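Side-chain contacts in TRAP dicarboxylate transporter-DctP subunit (Desulfovibrio salexigens, PDB 4N6D), which probably binds a small carboxylate-bearing solute in the periplasm and hands it to a TRAP-type membrane transporter: residues A[249-252]-A[253-257]; A[210-213]-A[214-218]; A[303-306]-A[307-310]; A[176-179]-A[180-184]. One frame throughout, in Å; residues are numbered along the deposited sequence. Where two conformers were deposited one is given.

The four contacts lie, in chain order, at 176-184 (interaction 4), 210-218 (interaction 2), 249-257 (interaction 1) and 303-310 (interaction 3), all within the family 7 solute-binding range. Interactions 3 and 4 are neighbours, their centres about 12 Å apart, because helix 294-317 packs on helix 173-181 through L307 on I178 and T304 on S181. Interaction 2 is centred about 23 Å from interaction 4, and side chains of its segments reach the later part of helix 249-285. That same long helix begins with interaction 1, whose centre is about 37 Å from that of interaction 2, so one helix links two distant regions of this two-lobed binding protein.

Interaction 1. Residues A[249-252]-A[253-257]; sequences DDVK and KVLND
V251 overlaps L255 one turn further along the helix, CG1 of V251 standing 4.3 Å from CD1 of L255. This i to i+4 pair lies in the first turns of the long helix 249-285, a major element of this TRAP solute-binding protein fold. The leucine also folds back over the backbone: its CD1 comes to 3.6 Å from the carbonyl O of V251, the same oxygen that accepts the L255 N-H. Within these turns V254 meets backbone, its CG2 turned to the side of its own backbone N, anti to the carbonyl carbon, where it lies 3.5 Å from D250 O. N256 bends back toward K252, with its CG at 3.3 Å from K252 O, while that oxygen takes the N256 N-H at 2.8 Å. The amide's OD1 is engaged by K140.

W244 of helix 241-245 packs on K252, L255 and N256, while L255 also meets W51 and V55 of helix 43-58 and V254 meets R58, so this side of the helix is covered by two other helices. At the N-terminal turn the carboxylate of D250 accepts a weak bond to OD1 from the N-H of V251 and forms a salt bridge through OD2 with K62. The negative group near the helix start would be expected to suit the helix dipole.

K253 runs out from the helix with CG anti to its backbone N (chi1 -178°), then bends at its last torsion toward D257; NZ lies 2.7 Å from OD2 of D257 in a salt bridge, on the syn lone pair of that oxygen.

Interaction 2. Residues A[210-213]-A[214-218]; sequences FEVL and KDLNF
This is a local contact within and just beyond the short helix 212-215, which follows strand 205-208, an outermost strand of a four-stranded mixed sheet. The carbonyl O of V212 is its hub, accepting from L216 N at 3.1 Å and from F218 N at 3.3 Å; the two donors arrive from opposite faces of the carbonyl plane. N217, with positive phi, turns the chain between them and brings F218 back against V212. The phenyl ring crosses the valine at a slant, CD2 lying 3.8 Å from CB of V212, while V212 O sits at the ring edge, near its plane. L213 adds its CD2 at 4.3 Å from F218 CB. M153 of strand 151-154 packs on V212 and L213, and helix 194-200 packs on F218.

At the outer side, E211 and D215 hold their carboxylates apart, with planes 68° from each other. E211 turns to S209 and D215 to H273 of helix 249-285, which gives each acid a partner other than its neighbour. What meets instead is the aliphatic part of the glutamate: its CG lies 3.2 Å from OD2 of D215.

Interaction 3. Residues A[303-306]-A[307-310]; sequences KTLP and LIED
T304 opens the contact across a kink in helix 294-317, made by P306, whose ring nitrogen has no hydrogen to give to the turn before. The threonine carbonyl O takes the N-H of L307 at 2.9 Å, an i to i+3 bond with the donor well above the carbonyl plane. Its OG1, between backbone N and carbonyl carbon (chi1 61°), hydrogen-bonds back to I300 O on the preceding turn, and CB is left 4.3 Å from CD1 of L307.

L305 comes next and reaches forward over the following turn. Its CG is anti to the backbone N (chi1 -168°), which carries CD1 along the helix to 4.1 Å from CB of I308; the two side chains cross at about a right angle. The same methyl lies 3.9 Å from OE2 of E309, an apolar flank to a carboxylate that makes a salt bridge with K312 through its other oxygen. The carbonyl O of L305 receives the E309 N-H at 3.0 Å almost straight on, and a weak bond from I308 N.

The i to i+4 pattern, back at L305 O, continues at P306: its carbonyl O accepts from D310 N at 2.9 Å, and CB of D310 also rests against that oxygen, while the aspartate's carboxylate pairs with K314.

Across the fold, T304 packs on I178 and S181 of helix 173-181, and L307 on I174 and I178; I308 packs on L110 and L112 of a loop, and T304 on P111. One side of the kinked turn is thus covered by that helix and the loop, while L305 and P306 lie exposed.

Interaction 4. Residues A[176-179]-A[180-184]; sequences SKIL and ESLGA
A Schellman motif ends helix 173-181 in the beta-alpha-beta unit formed with strands 168-170 and 185-187. Its C-prime residue, G183, takes positive phi (83°), at backbone angles that glycine accommodates readily. The two characteristic bonds are A184 N to L179 O at 2.9 Å and G183 N to E180 O at 3.0 Å. An apolar contact spans the turn, with CD2 of L179 at 3.9 Å from the methyl of A184.

S181, the last helical residue, adds a polar link back to the preceding turn. Its OG, placed between backbone N and carbonyl carbon (chi1 82°), gives its proton to I178 O at 2.8 Å, close to the carbonyl plane, and the same oxygen takes a weak bond from L182 N. On the neighbouring flank, I178 and L182 run alongside each other in the same direction, CG2 of I178 being 4.1 Å from CD1 of L182.

That flank faces helix 294-317, where L182 meets I300 and K303. L179 packs on P186 of strand 185-187, to which the chain leads after the turn, while G183 is joined by backbone hydrogen bonding to G166, just ahead of strand 168-170.

Interaction 1. Residues A[249-252]-A[253-257]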
loop_
_atom_site.group_PDB
_atom_site.type_symbol
_atom_site.label_atom_id
_atom_site.label_comp_id
_atom_site.label_asym_id
_atom_site.label_seq_id
_atom_site.Cartn_x
_atom_site.Cartn_y
_atom_site.Cartn_z
ATOM N N ASP A 249 -4.589 22.905 21.142
ATOM C CA ASP A 249 -3.952 23.333 19.902
ATOM C C ASP A 249 -2.492 22.905 19.758
ATOM O O ASP A 249 -2.042 22.584 18.652
ATOM C CB ASP A 249 -4.058 24.857 19.773
ATOM C CG ASP A 249 -5.435 25.302 19.299
ATOM O OD1 ASP A 249 -6.154 24.477 18.697
ATOM O OD2 ASP A 249 -5.784 26.477 19.506
ATOM N N ASP A 250 -1.720 22.913 20.840
ATOM C CA ASP A 250 -0.322 22.504 20.712
ATOM C C ASP A 250 -0.157 21.029 20.364
ATOM O O ASP A 250 0.723 20.657 19.575
ATOM C CB ASP A 250 0.502 22.868 21.960
ATOM C CG ASP A 250 0.046 22.148 23.218
ATOM O OD1 ASP A 250 -1.108 21.713 23.302
ATOM O OD2 ASP A 250 0.863 22.033 24.149
ATOM N N VAL A 251 -1.023 20.197 20.931
ATOM C CA VAL A 251 -1.083 18.787 20.555
ATOM C C VAL A 251 -1.549 18.598 19.103
ATOM O O VAL A 251 -0.987 17.783 18.361
ATOM C CB VAL A 251 -1.983 17.986 21.539
ATOM C CG1 VAL A 251 -2.136 16.547 21.074
ATOM C CG2 VAL A 251 -1.390 18.016 22.932
ATOM N N LYS A 252 -2.572 19.339 18.681
ATOM C CA LYS A 252 -3.015 19.262 17.283
ATOM C C LYS A 252 -1.881 19.603 16.337
ATOM O O LYS A 252 -1.698 18.947 15.308
ATOM C CB LYS A 252 -4.203 20.191 17.013
ATOM C CG LYS A 252 -5.523 19.769 17.660
ATOM C CD LYS A 252 -6.665 20.615 17.112
ATOM C CE LYS A 252 -8.021 20.230 17.676
ATOM N NZ LYS A 252 -9.015 21.279 17.345
ATOM N N LYS A 253 -1.090 20.622 16.680
ATOM C CA LYS A 253 0.037 20.967 15.835
ATOM C C LYS A 253 1.036 19.816 15.707
ATOM O O LYS A 253 1.540 19.538 14.624
ATOM C CB LYS A 253 0.754 22.193 16.383
ATOM C CG LYS A 253 1.901 22.598 15.494
ATOM C CD LYS A 253 2.599 23.838 15.986
ATOM C CE LYS A 253 3.384 24.491 14.861
ATOM N NZ LYS A 253 4.131 23.541 14.025
ATOM N N VAL A 254 1.348 19.146 16.811
ATOM C CA VAL A 254 2.233 17.995 16.738
ATOM C C VAL A 254 1.679 16.955 15.782
ATOM O O VAL A 254 2.397 16.429 14.938
ATOM C CB VAL A 254 2.449 17.369 18.128
ATOM C CG1 VAL A 254 3.185 16.060 18.021
ATOM C CG2 VAL A 254 3.218 18.331 19.030
ATOM N N LEU A 255 0.398 16.637 15.915
ATOM C CA LEU A 255 -0.173 15.586 15.077
ATOM C C LEU A 255 -0.287 16.020 13.618
ATOM O O LEU A 255 -0.155 15.214 12.711
ATOM C CB LEU A 255 -1.530 15.153 15.620
ATOM C CG LEU A 255 -1.491 14.019 16.644
ATOM C CD1 LEU A 255 -0.538 14.255 17.784
ATOM C CD2 LEU A 255 -2.897 13.785 17.178
ATOM N N ASN A 256 -0.552 17.295 13.400
ATOM C CA ASN A 256 -0.656 17.832 12.061
ATOM C C ASN A 256 0.700 17.770 11.394
ATOM O O ASN A 256 0.816 17.324 10.254
ATOM C CB ASN A 256 -1.142 19.273 12.096
ATOM C CG ASN A 256 -2.638 19.376 12.177
ATOM O OD1 ASN A 256 -3.345 18.468 11.769
ATOM N ND2 ASN A 256 -3.130 20.497 12.683
ATOM N N ASP A 257 1.736 18.207 12.106
ATOM C CA ASP A 257 3.087 18.169 11.543
ATOM C C ASP A 257 3.556 16.752 11.223
ATOM O O ASP A 257 4.302 16.519 10.259
ATOM C CB ASP A 257 4.081 18.832 12.493
ATOM C CG ASP A 257 3.956 20.350 12.513
ATOM O OD1 ASP A 257 3.306 20.906 11.622
ATOM O OD2 ASP A 257 4.520 20.981 13.416
#

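Interaction 2. Residues A[210-213]-A[214-218]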
loop_
_atom_site.group_PDB
_atom_site.type_symbol
_atom_site.label_atom_id
_atom_site.label_comp_id
_atom_site.label_asym_id
_atom_site.label_seq_id
_atom_site.Cartn_x
_atom_site.Cartn_y
_atom_site.Cartn_z
ATOM N N PHE A 210 7.623 -7.601 -2.510
ATOM C CA PHE A 210 8.826 -8.416 -2.340
ATOM C C PHE A 210 9.160 -8.757 -0.894
ATOM O O PHE A 210 9.949 -9.674 -0.658
ATOM C CB PHE A 210 10.050 -7.715 -2.956
ATOM C CG PHE A 210 10.127 -7.759 -4.472
ATOM C CD1 PHE A 210 9.639 -8.832 -5.197
ATOM C CD2 PHE A 210 10.722 -6.720 -5.164
ATOM C CE1 PHE A 210 9.739 -8.867 -6.595
ATOM C CE2 PHE A 210 10.829 -6.741 -6.545
ATOM C CZ PHE A 210 10.350 -7.817 -7.270
ATOM N N GLU A 211 8.590 -8.064 0.096
ATOM C CA GLU A 211 8.989 -8.395 1.463
ATOM C C GLU A 211 8.645 -9.844 1.835
ATOM O O GLU A 211 9.233 -10.401 2.760
ATOM C CB GLU A 211 8.421 -7.422 2.511
ATOM C CG GLU A 211 7.074 -7.756 3.007
ATOM C CD GLU A 211 6.031 -7.214 2.122
ATOM O OE1 GLU A 211 6.416 -6.702 1.040
ATOM O OE2 GLU A 211 4.846 -7.276 2.519
ATOM N N VAL A 212 7.690 -10.450 1.134
ATOM C CA VAL A 212 7.267 -11.808 1.490
ATOM C C VAL A 212 8.372 -12.832 1.198
ATOM O O VAL A 212 8.353 -13.952 1.704
ATOM C CB VAL A 212 5.962 -12.222 0.761
ATOM C CG1 VAL A 212 4.824 -11.271 1.112
ATOM C CG2 VAL A 212 6.169 -12.264 -0.735
ATOM N N LEU A 213 9.330 -12.447 0.366
ATOM C CA LEU A 213 10.423 -13.349 0.019
ATOM C C LEU A 213 11.209 -13.783 1.249
ATOM O O LEU A 213 11.609 -14.951 1.358
ATOM C CB LEU A 213 11.341 -12.696 -1.028
ATOM C CG LEU A 213 10.688 -12.668 -2.418
ATOM C CD1 LEU A 213 11.440 -11.738 -3.352
ATOM C CD2 LEU A 213 10.558 -14.099 -3.019
ATOM N N LYS A 214 11.415 -12.844 2.173
ATOM C CA LYS A 214 12.030 -13.121 3.463
ATOM C C LYS A 214 10.984 -13.358 4.551
ATOM O O LYS A 214 11.064 -14.336 5.273
ATOM C CB LYS A 214 12.925 -11.968 3.915
ATOM C CG LYS A 214 13.577 -12.215 5.263
ATOM C CD LYS A 214 14.493 -11.077 5.690
ATOM C CE LYS A 214 15.093 -11.363 7.072
ATOM N NZ LYS A 214 15.948 -10.233 7.525
ATOM N N ASP A 215 10.005 -12.453 4.671
ATOM C CA ASP A 215 9.110 -12.463 5.827
ATOM C C ASP A 215 8.314 -13.769 5.933
ATOM O O ASP A 215 8.006 -14.245 7.030
ATOM C CB ASP A 215 8.113 -11.299 5.760
ATOM C CG ASP A 215 8.765 -9.926 5.941
ATOM O OD1 ASP A 215 9.996 -9.827 6.167
ATOM O OD2 ASP A 215 8.009 -8.939 5.859
ATOM N N LEU A 216 7.954 -14.316 4.779
ATOM C CA LEU A 216 7.261 -15.594 4.692
ATOM C C LEU A 216 8.098 -16.671 3.968
ATOM O O LEU A 216 7.598 -17.728 3.577
ATOM C CB LEU A 216 5.924 -15.387 3.995
ATOM C CG LEU A 216 4.922 -14.541 4.785
ATOM C CD1 LEU A 216 3.653 -14.278 3.964
ATOM C CD2 LEU A 216 4.566 -15.208 6.102
ATOM N N ASN A 217 9.381 -16.391 3.803
ATOM C CA ASN A 217 10.319 -17.363 3.237
ATOM C C ASN A 217 9.914 -17.858 1.855
ATOM O O ASN A 217 10.276 -18.968 1.464
ATOM C CB ASN A 217 10.489 -18.566 4.179
ATOM C CG ASN A 217 11.723 -19.412 3.843
ATOM O OD1 ASN A 217 12.746 -18.907 3.380
ATOM N ND2 ASN A 217 11.609 -20.714 4.043
ATOM N N PHE A 218 9.183 -17.040 1.098
ATOM C CA PHE A 218 8.805 -17.461 -0.247
ATOM C C PHE A 218 9.999 -17.624 -1.188
ATOM O O PHE A 218 9.906 -18.314 -2.201
ATOM C CB PHE A 218 7.745 -16.538 -0.843
ATOM C CG PHE A 218 6.363 -16.853 -0.371
ATOM C CD1 PHE A 218 5.777 -18.060 -0.702
ATOM C CD2 PHE A 218 5.658 -15.960 0.406
ATOM C CE1 PHE A 218 4.513 -18.364 -0.260
ATOM C CE2 PHE A 218 4.393 -16.266 0.851
ATOM C CZ PHE A 218 3.827 -17.465 0.522
#

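Interaction 3. Residues A[303-306]-A[307-310]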
loop_
_atom_site.group_PDB
_atom_site.type_symbol
_atom_site.label_atom_id
_atom_site.label_comp_id
_atom_site.label_asym_id
_atom_site.label_seq_id
_atom_site.Cartn_x
_atom_site.Cartn_y
_atom_site.Cartn_z
ATOM N N LYS A 303 -3.257 -3.413 -21.844
ATOM C CA LYS A 303 -4.199 -4.464 -21.474
ATOM C C LYS A 303 -4.914 -4.147 -20.185
ATOM O O LYS A 303 -5.966 -4.723 -19.907
ATOM C CB LYS A 303 -3.482 -5.819 -21.373
ATOM C CG LYS A 303 -3.096 -6.382 -22.755
ATOM C CD LYS A 303 -2.064 -7.503 -22.632
ATOM C CE LYS A 303 -1.650 -8.099 -23.976
ATOM N NZ LYS A 303 -2.699 -8.977 -24.601
ATOM N N THR A 304 -4.350 -3.239 -19.390
ATOM C CA THR A 304 -4.920 -2.956 -18.073
ATOM C C THR A 304 -5.617 -1.583 -18.062
ATOM O O THR A 304 -6.177 -1.171 -17.060
ATOM C CB THR A 304 -3.888 -3.090 -16.907
ATOM O OG1 THR A 304 -2.804 -2.177 -17.066
ATOM C CG2 THR A 304 -3.340 -4.501 -16.821
ATOM N N LEU A 305 -5.611 -0.895 -19.194
ATOM C CA LEU A 305 -6.307 0.396 -19.277
ATOM C C LEU A 305 -7.797 0.316 -18.860
ATOM O O LEU A 305 -8.300 1.241 -18.222
ATOM C CB LEU A 305 -6.143 1.010 -20.673
ATOM C CG LEU A 305 -6.571 2.475 -20.829
ATOM C CD1 LEU A 305 -5.971 3.373 -19.741
ATOM C CD2 LEU A 305 -6.160 2.976 -22.193
ATOM N N PRO A 306 -8.496 -0.793 -19.160
ATOM C CA PRO A 306 -9.883 -0.916 -18.678
ATOM C C PRO A 306 -10.055 -0.757 -17.158
ATOM O O PRO A 306 -11.128 -0.318 -16.718
ATOM C CB PRO A 306 -10.297 -2.309 -19.135
ATOM C CG PRO A 306 -9.420 -2.567 -20.351
ATOM C CD PRO A 306 -8.118 -1.901 -20.066
ATOM N N LEU A 307 -9.038 -1.094 -16.361
ATOM C CA LEU A 307 -9.178 -0.964 -14.907
ATOM C C LEU A 307 -9.217 0.522 -14.550
ATOM O O LEU A 307 -9.931 0.925 -13.652
ATOM C CB LEU A 307 -8.026 -1.653 -14.172
ATOM C CG LEU A 307 -7.980 -3.162 -14.405
ATOM C CD1 LEU A 307 -6.754 -3.802 -13.748
ATOM C CD2 LEU A 307 -9.251 -3.827 -13.874
ATOM N N ILE A 308 -8.472 1.323 -15.293
ATOM C CA ILE A 308 -8.442 2.758 -15.081
ATOM C C ILE A 308 -9.775 3.334 -15.530
ATOM O O ILE A 308 -10.384 4.185 -14.859
ATOM C CB ILE A 308 -7.313 3.431 -15.894
ATOM C CG1 ILE A 308 -5.966 2.756 -15.648
ATOM C CG2 ILE A 308 -7.280 4.909 -15.586
ATOM C CD1 ILE A 308 -5.567 2.720 -14.269
ATOM N N GLU A 309 -10.263 2.855 -16.674
ATOM C CA GLU A 309 -11.543 3.357 -17.183
ATOM C C GLU A 309 -12.703 3.032 -16.227
ATOM O O GLU A 309 -13.580 3.873 -16.036
ATOM C CB GLU A 309 -11.811 2.813 -18.582
ATOM C CG GLU A 309 -10.715 3.172 -19.594
ATOM C CD GLU A 309 -10.527 4.670 -19.812
ATOM O OE1 GLU A 309 -11.474 5.424 -19.568
ATOM O OE2 GLU A 309 -9.407 5.091 -20.210
ATOM N N ASP A 310 -12.686 1.839 -15.623
ATOM C CA ASP A 310 -13.665 1.451 -14.605
ATOM C C ASP A 310 -13.593 2.405 -13.437
ATOM O O ASP A 310 -14.610 2.897 -12.941
ATOM C CB ASP A 310 -13.382 0.024 -14.139
ATOM C CG ASP A 310 -14.256 -0.413 -12.978
ATOM O OD1 ASP A 310 -15.504 -0.384 -13.101
ATOM O OD2 ASP A 310 -13.683 -0.793 -11.941
#

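Interaction 4. Residues A[176-179]-A[180-184]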
loop_
_atom_site.group_PDB
_atom_site.type_symbol
_atom_site.label_atom_id
_atom_site.label_comp_id
_atom_site.label_asym_id
_atom_site.label_seq_id
_atom_site.Cartn_x
_atom_site.Cartn_y
_atom_site.Cartn_z
ATOM N N SER A 176 -5.618 -10.111 -9.468
ATOM C CA SER A 176 -6.204 -11.209 -10.230
ATOM C C SER A 176 -6.716 -10.692 -11.569
ATOM O O SER A 176 -6.532 -11.326 -12.601
ATOM C CB SER A 176 -7.346 -11.876 -9.466
ATOM O OG SER A 176 -6.830 -12.610 -8.380
ATOM N N LYS A 177 -7.370 -9.534 -11.545
ATOM C CA LYS A 177 -7.925 -8.976 -12.770
ATOM C C LYS A 177 -6.797 -8.730 -13.760
ATOM O O LYS A 177 -6.924 -9.044 -14.959
ATOM C CB LYS A 177 -8.718 -7.696 -12.485
ATOM C CG LYS A 177 -10.047 -7.932 -11.791
ATOM C CD LYS A 177 -10.729 -6.611 -11.424
ATOM C CE LYS A 177 -12.220 -6.781 -11.282
ATOM N NZ LYS A 177 -12.872 -7.092 -12.584
ATOM N N ILE A 178 -5.697 -8.170 -13.260
ATOM C CA ILE A 178 -4.526 -7.922 -14.096
ATOM C C ILE A 178 -3.976 -9.218 -14.680
ATOM O O ILE A 178 -3.729 -9.324 -15.886
ATOM C CB ILE A 178 -3.476 -7.148 -13.318
ATOM C CG1 ILE A 178 -4.001 -5.735 -13.046
ATOM C CG2 ILE A 178 -2.167 -7.118 -14.080
ATOM C CD1 ILE A 178 -3.176 -4.953 -12.063
ATOM N N LEU A 179 -3.799 -10.239 -13.847
ATOM C CA LEU A 179 -3.334 -11.515 -14.372
ATOM C C LEU A 179 -4.254 -12.076 -15.455
ATOM O O LEU A 179 -3.776 -12.606 -16.456
ATOM C CB LEU A 179 -3.208 -12.529 -13.239
ATOM C CG LEU A 179 -2.036 -12.295 -12.293
ATOM C CD1 LEU A 179 -2.171 -13.204 -11.077
ATOM C CD2 LEU A 179 -0.724 -12.543 -13.002
ATOM N N GLU A 180 -5.566 -11.993 -15.247
ATOM C CA GLU A 180 -6.494 -12.516 -16.240
ATOM C C GLU A 180 -6.264 -11.763 -17.551
ATOM O O GLU A 180 -6.219 -12.375 -18.623
ATOM C CB GLU A 180 -7.953 -12.382 -15.782
ATOM C CG GLU A 180 -8.937 -13.125 -16.680
ATOM C CD GLU A 180 -8.730 -14.637 -16.669
ATOM O OE1 GLU A 180 -8.510 -15.206 -15.574
ATOM O OE2 GLU A 180 -8.785 -15.254 -17.757
ATOM N N SER A 181 -6.099 -10.446 -17.465
ATOM C CA SER A 181 -5.929 -9.637 -18.674
ATOM C C SER A 181 -4.634 -9.961 -19.417
ATOM O O SER A 181 -4.522 -9.716 -20.620
ATOM C CB SER A 181 -6.007 -8.138 -18.364
ATOM O OG SER A 181 -4.770 -7.617 -17.879
ATOM N N LEU A 182 -3.662 -10.517 -18.703
ATOM C CA LEU A 182 -2.380 -10.897 -19.309
ATOM C C LEU A 182 -2.348 -12.365 -19.730
ATOM O O LEU A 182 -1.316 -12.878 -20.150
ATOM C CB LEU A 182 -1.240 -10.621 -18.334
ATOM C CG LEU A 182 -1.099 -9.161 -17.904
ATOM C CD1 LEU A 182 0.071 -9.007 -16.979
ATOM C CD2 LEU A 182 -0.950 -8.241 -19.111
ATOM N N GLY A 183 -3.480 -13.051 -19.628
ATOM C CA GLY A 183 -3.558 -14.421 -20.080
ATOM C C GLY A 183 -3.066 -15.451 -19.080
ATOM O O GLY A 183 -2.913 -16.623 -19.426
ATOM N N ALA A 184 -2.840 -15.018 -17.844
ATOM C CA ALA A 184 -2.374 -15.905 -16.777
ATOM C C ALA A 184 -3.574 -16.461 -16.035
ATOM O O ALA A 184 -4.709 -16.095 -16.332
ATOM C CB ALA A 184 -1.468 -15.131 -15.813
#